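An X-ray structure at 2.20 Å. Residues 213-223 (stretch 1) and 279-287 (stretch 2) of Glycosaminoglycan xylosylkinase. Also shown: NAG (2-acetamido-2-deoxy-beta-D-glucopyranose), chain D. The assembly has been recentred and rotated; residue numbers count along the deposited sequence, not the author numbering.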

# COMPACT_ATOMS: atom_id res chain seq x y z
N TRP A 213 7.63 17.07 9.34
CA TRP A 213 7.88 18.04 8.29
C TRP A 213 7.64 17.44 6.92
O TRP A 213 7.99 16.28 6.66
CB TRP A 213 9.32 18.52 8.34
CG TRP A 213 9.59 19.59 9.28
CD1 TRP A 213 8.87 19.86 10.41
CD2 TRP A 213 10.62 20.56 9.21
NE1 TRP A 213 9.43 20.95 11.05
CE2 TRP A 213 10.50 21.40 10.33
CE3 TRP A 213 11.65 20.80 8.30
CZ2 TRP A 213 11.36 22.46 10.57
CZ3 TRP A 213 12.51 21.85 8.54
CH2 TRP A 213 12.36 22.67 9.67
N LEU A 214 7.08 18.24 6.02
CA LEU A 214 7.10 17.89 4.62
C LEU A 214 8.53 17.99 4.09
O LEU A 214 9.29 18.86 4.52
CB LEU A 214 6.18 18.82 3.82
CG LEU A 214 4.69 18.45 3.75
CD1 LEU A 214 4.05 18.44 5.13
CD2 LEU A 214 3.96 19.39 2.83
N PRO A 215 8.93 17.11 3.18
CA PRO A 215 10.28 17.21 2.61
C PRO A 215 10.44 18.49 1.80
O PRO A 215 9.47 19.14 1.39
CB PRO A 215 10.39 15.97 1.72
CG PRO A 215 9.01 15.46 1.55
CD PRO A 215 8.23 15.90 2.74
N GLU A 216 11.71 18.86 1.58
CA GLU A 216 12.02 20.11 0.89
C GLU A 216 11.46 20.14 -0.52
O GLU A 216 11.14 21.22 -1.04
CB GLU A 216 13.53 20.32 0.87
CG GLU A 216 14.02 21.39 1.83
CD GLU A 216 15.52 21.55 1.80
OE1 GLU A 216 16.10 21.92 2.84
OE2 GLU A 216 16.13 21.29 0.73
N LYS A 217 11.35 18.98 -1.16
CA LYS A 217 10.78 18.89 -2.51
C LYS A 217 9.35 19.41 -2.58
O LYS A 217 8.87 19.73 -3.67
CB LYS A 217 10.89 17.43 -2.98
CG LYS A 217 10.04 17.02 -4.17
CD LYS A 217 10.42 15.61 -4.61
CE LYS A 217 9.35 14.96 -5.47
NZ LYS A 217 9.08 13.57 -4.99
N TRP A 218 8.67 19.55 -1.44
CA TRP A 218 7.27 19.97 -1.38
C TRP A 218 7.15 21.25 -0.57
O TRP A 218 6.68 21.23 0.58
CB TRP A 218 6.40 18.87 -0.79
CG TRP A 218 6.38 17.66 -1.64
CD1 TRP A 218 7.09 16.51 -1.46
CD2 TRP A 218 5.62 17.47 -2.85
NE1 TRP A 218 6.81 15.61 -2.47
CE2 TRP A 218 5.91 16.18 -3.33
CE3 TRP A 218 4.71 18.27 -3.55
CZ2 TRP A 218 5.33 15.67 -4.49
CZ3 TRP A 218 4.14 17.77 -4.70
CH2 TRP A 218 4.45 16.48 -5.16
N PRO A 219 7.55 22.39 -1.13
CA PRO A 219 7.38 23.66 -0.42
C PRO A 219 5.91 24.02 -0.28
O PRO A 219 5.07 23.66 -1.11
CB PRO A 219 8.13 24.66 -1.30
CG PRO A 219 8.08 24.06 -2.66
CD PRO A 219 8.16 22.57 -2.46
N VAL A 220 5.61 24.75 0.78
CA VAL A 220 4.24 25.10 1.14
C VAL A 220 4.06 26.60 0.96
O VAL A 220 4.90 27.39 1.41
CB VAL A 220 3.93 24.68 2.59
CG1 VAL A 220 2.64 25.29 3.05
CG2 VAL A 220 3.85 23.16 2.68
N LEU A 221 2.98 26.99 0.28
CA LEU A 221 2.62 28.39 0.10
C LEU A 221 1.36 28.71 0.89
O LEU A 221 0.46 27.87 1.01
CB LEU A 221 2.42 28.72 -1.38
CG LEU A 221 3.68 28.68 -2.24
CD1 LEU A 221 3.34 28.84 -3.71
CD2 LEU A 221 4.66 29.77 -1.79
N LYS A 222 1.29 29.92 1.43
CA LYS A 222 0.22 30.34 2.31
C LYS A 222 -0.52 31.54 1.72
O LYS A 222 0.11 32.48 1.24
CB LYS A 222 0.77 30.69 3.70
CG LYS A 222 -0.28 31.13 4.70
CD LYS A 222 0.37 31.86 5.86
CE LYS A 222 1.42 30.99 6.54
NZ LYS A 222 0.83 30.04 7.52
N LEU A 223 -1.85 31.49 1.78
CA LEU A 223 -2.72 32.58 1.37
C LEU A 223 -3.80 32.80 2.42
O LEU A 223 -4.15 31.87 3.15
CB LEU A 223 -3.38 32.30 0.01
CG LEU A 223 -2.48 32.32 -1.22
CD1 LEU A 223 -3.25 31.92 -2.48
CD2 LEU A 223 -1.87 33.71 -1.39
N HIS A 279 -7.46 30.80 9.47
CA HIS A 279 -7.58 32.11 8.85
C HIS A 279 -6.67 32.26 7.64
O HIS A 279 -7.00 33.01 6.71
CB HIS A 279 -7.29 33.21 9.88
CG HIS A 279 -6.03 33.00 10.67
ND1 HIS A 279 -4.78 33.18 10.13
CD2 HIS A 279 -5.84 32.62 11.95
CE1 HIS A 279 -3.86 32.92 11.05
NE2 HIS A 279 -4.48 32.58 12.16
N HIS A 280 -5.54 31.56 7.63
CA HIS A 280 -4.71 31.39 6.44
C HIS A 280 -4.62 29.91 6.12
O HIS A 280 -4.44 29.09 7.03
CB HIS A 280 -3.30 31.96 6.64
CG HIS A 280 -3.24 33.46 6.65
ND1 HIS A 280 -3.77 34.22 7.67
CD2 HIS A 280 -2.71 34.33 5.77
CE1 HIS A 280 -3.57 35.50 7.42
NE2 HIS A 280 -2.93 35.59 6.26
N TYR A 281 -4.74 29.56 4.85
CA TYR A 281 -4.58 28.17 4.44
C TYR A 281 -3.25 28.00 3.71
O TYR A 281 -2.63 28.96 3.26
CB TYR A 281 -5.75 27.71 3.57
CG TYR A 281 -5.85 28.35 2.20
CD1 TYR A 281 -5.21 27.79 1.10
CD2 TYR A 281 -6.60 29.50 2.01
CE1 TYR A 281 -5.31 28.36 -0.15
CE2 TYR A 281 -6.70 30.09 0.75
CZ TYR A 281 -6.05 29.51 -0.32
OH TYR A 281 -6.14 30.08 -1.57
N GLU A 282 -2.81 26.75 3.63
CA GLU A 282 -1.53 26.40 3.03
C GLU A 282 -1.74 25.30 2.00
O GLU A 282 -2.62 24.45 2.15
CB GLU A 282 -0.53 25.96 4.11
CG GLU A 282 -0.09 27.09 5.03
CD GLU A 282 0.67 26.61 6.25
OE1 GLU A 282 1.90 26.82 6.31
OE2 GLU A 282 0.05 26.02 7.16
N TYR A 283 -0.92 25.32 0.95
CA TYR A 283 -1.09 24.39 -0.15
C TYR A 283 0.26 24.02 -0.75
O TYR A 283 1.23 24.77 -0.64
CB TYR A 283 -2.02 24.96 -1.23
CG TYR A 283 -1.53 26.20 -1.94
CD1 TYR A 283 -1.76 27.47 -1.40
CD2 TYR A 283 -0.89 26.12 -3.16
CE1 TYR A 283 -1.32 28.62 -2.07
CE2 TYR A 283 -0.45 27.26 -3.84
CZ TYR A 283 -0.67 28.50 -3.28
OH TYR A 283 -0.24 29.63 -3.95
N ILE A 284 0.31 22.83 -1.36
CA ILE A 284 1.46 22.39 -2.14
C ILE A 284 1.11 22.56 -3.61
O ILE A 284 -0.06 22.68 -3.99
CB ILE A 284 1.86 20.93 -1.83
CG1 ILE A 284 0.69 19.98 -2.09
CG2 ILE A 284 2.36 20.81 -0.39
CD1 ILE A 284 1.05 18.50 -1.95
N GLU A 285 2.14 22.58 -4.46
CA GLU A 285 1.91 22.85 -5.87
C GLU A 285 3.11 22.38 -6.68
O GLU A 285 4.26 22.55 -6.26
CB GLU A 285 1.64 24.34 -6.10
CG GLU A 285 1.27 24.70 -7.54
CD GLU A 285 0.81 26.14 -7.66
OE1 GLU A 285 1.64 27.03 -7.41
OE2 GLU A 285 -0.36 26.38 -8.00
N ASN A 286 2.84 21.77 -7.83
CA ASN A 286 3.86 21.46 -8.82
C ASN A 286 3.22 21.55 -10.20
O ASN A 286 2.16 22.16 -10.37
CB ASN A 286 4.53 20.11 -8.52
CG ASN A 286 3.58 18.93 -8.66
OD1 ASN A 286 2.48 19.04 -9.21
ND2 ASN A 286 4.01 17.78 -8.16
N GLU A 287 3.87 20.95 -11.20
CA GLU A 287 3.36 21.03 -12.57
C GLU A 287 2.02 20.32 -12.76
O GLU A 287 1.30 20.66 -13.71
CB GLU A 287 4.39 20.47 -13.55
CG GLU A 287 4.60 18.97 -13.47
CD GLU A 287 5.77 18.50 -14.31
OE1 GLU A 287 6.51 19.36 -14.84
OE2 GLU A 287 5.96 17.26 -14.44
C1 NAG D . 3.36 14.46 -12.48
C2 NAG D . 3.79 13.67 -13.74
C3 NAG D . 5.22 13.13 -13.55
C4 NAG D . 6.18 14.22 -13.07
C5 NAG D . 5.60 14.94 -11.86
C6 NAG D . 6.42 16.12 -11.41
C7 NAG D . 2.70 12.04 -15.24
C8 NAG D . 1.74 10.89 -15.33
N2 NAG D . 2.88 12.56 -14.02
O3 NAG D . 5.71 12.55 -14.76
O4 NAG D . 7.42 13.64 -12.68
O5 NAG D . 4.31 15.45 -12.20
O6 NAG D . 5.71 16.90 -10.45
O7 NAG D . 3.26 12.50 -16.23
O HOH W 1 4.86 22.21 -3.04
O HOH W 2 3.50 25.55 -2.76

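Four backbone hydrogen bonds hold the two stretches together as antiparallel strands. L221 N donates to Y283 O at 3.0 Å, and Y283 N donates back to L221 O at 2.9 Å; two residues along, L223 N to Y281 O (3.0 Å) and Y281 N to L223 O (2.9 Å) repeat the motif. Between these two rings of paired bonds sits the non-hydrogen-bonded pair K222 and E282, whose CA atoms approach to 4.4 Å, against 5.5 Å for L221 and Y283. Here the CA hydrogens turn inward, giving weaker contacts from E282 CA to L221 O (3.2 Å) and from K222 CA to Y281 O (3.3 Å).

Where the strand pairing gives out, water takes over. Water 2 donates to both P219 O (3.0 Å) and Y283 O (3.2 Å), while water 1 links P219 O to E285 N; proline, lacking an amide hydrogen, can offer this ladder only its carbonyl.

The side chains of K222 and E282 share one face of the sheet, and their opposite charges form a long salt bridge, K222 NZ to E282 OE1 at 3.6 Å. The other face carries L221, L223, Y281 and Y283. L221 CB lies over the face of the Y283 ring, 4.0 Å from its centroid, a CH-pi contact in which an aliphatic group meets the aromatic pi cloud. L223 reaches both tyrosines: its CB is 3.9 Å from Y281 CZ and its CD1 3.8 Å from Y283 CE1.

I284 gathers L214, W218 and V220 of stretch 1. Its CG2 meets L214 CD2 at 3.9 Å and V220 CG2 at 4.1 Å, and its CD1 lies 4.0 Å from W218 CE3. The broad indole of W218 also extends to N286, with CH2 3.3 Å from ND2; that same ND2 lies 3.0 Å from O6 of the NAG.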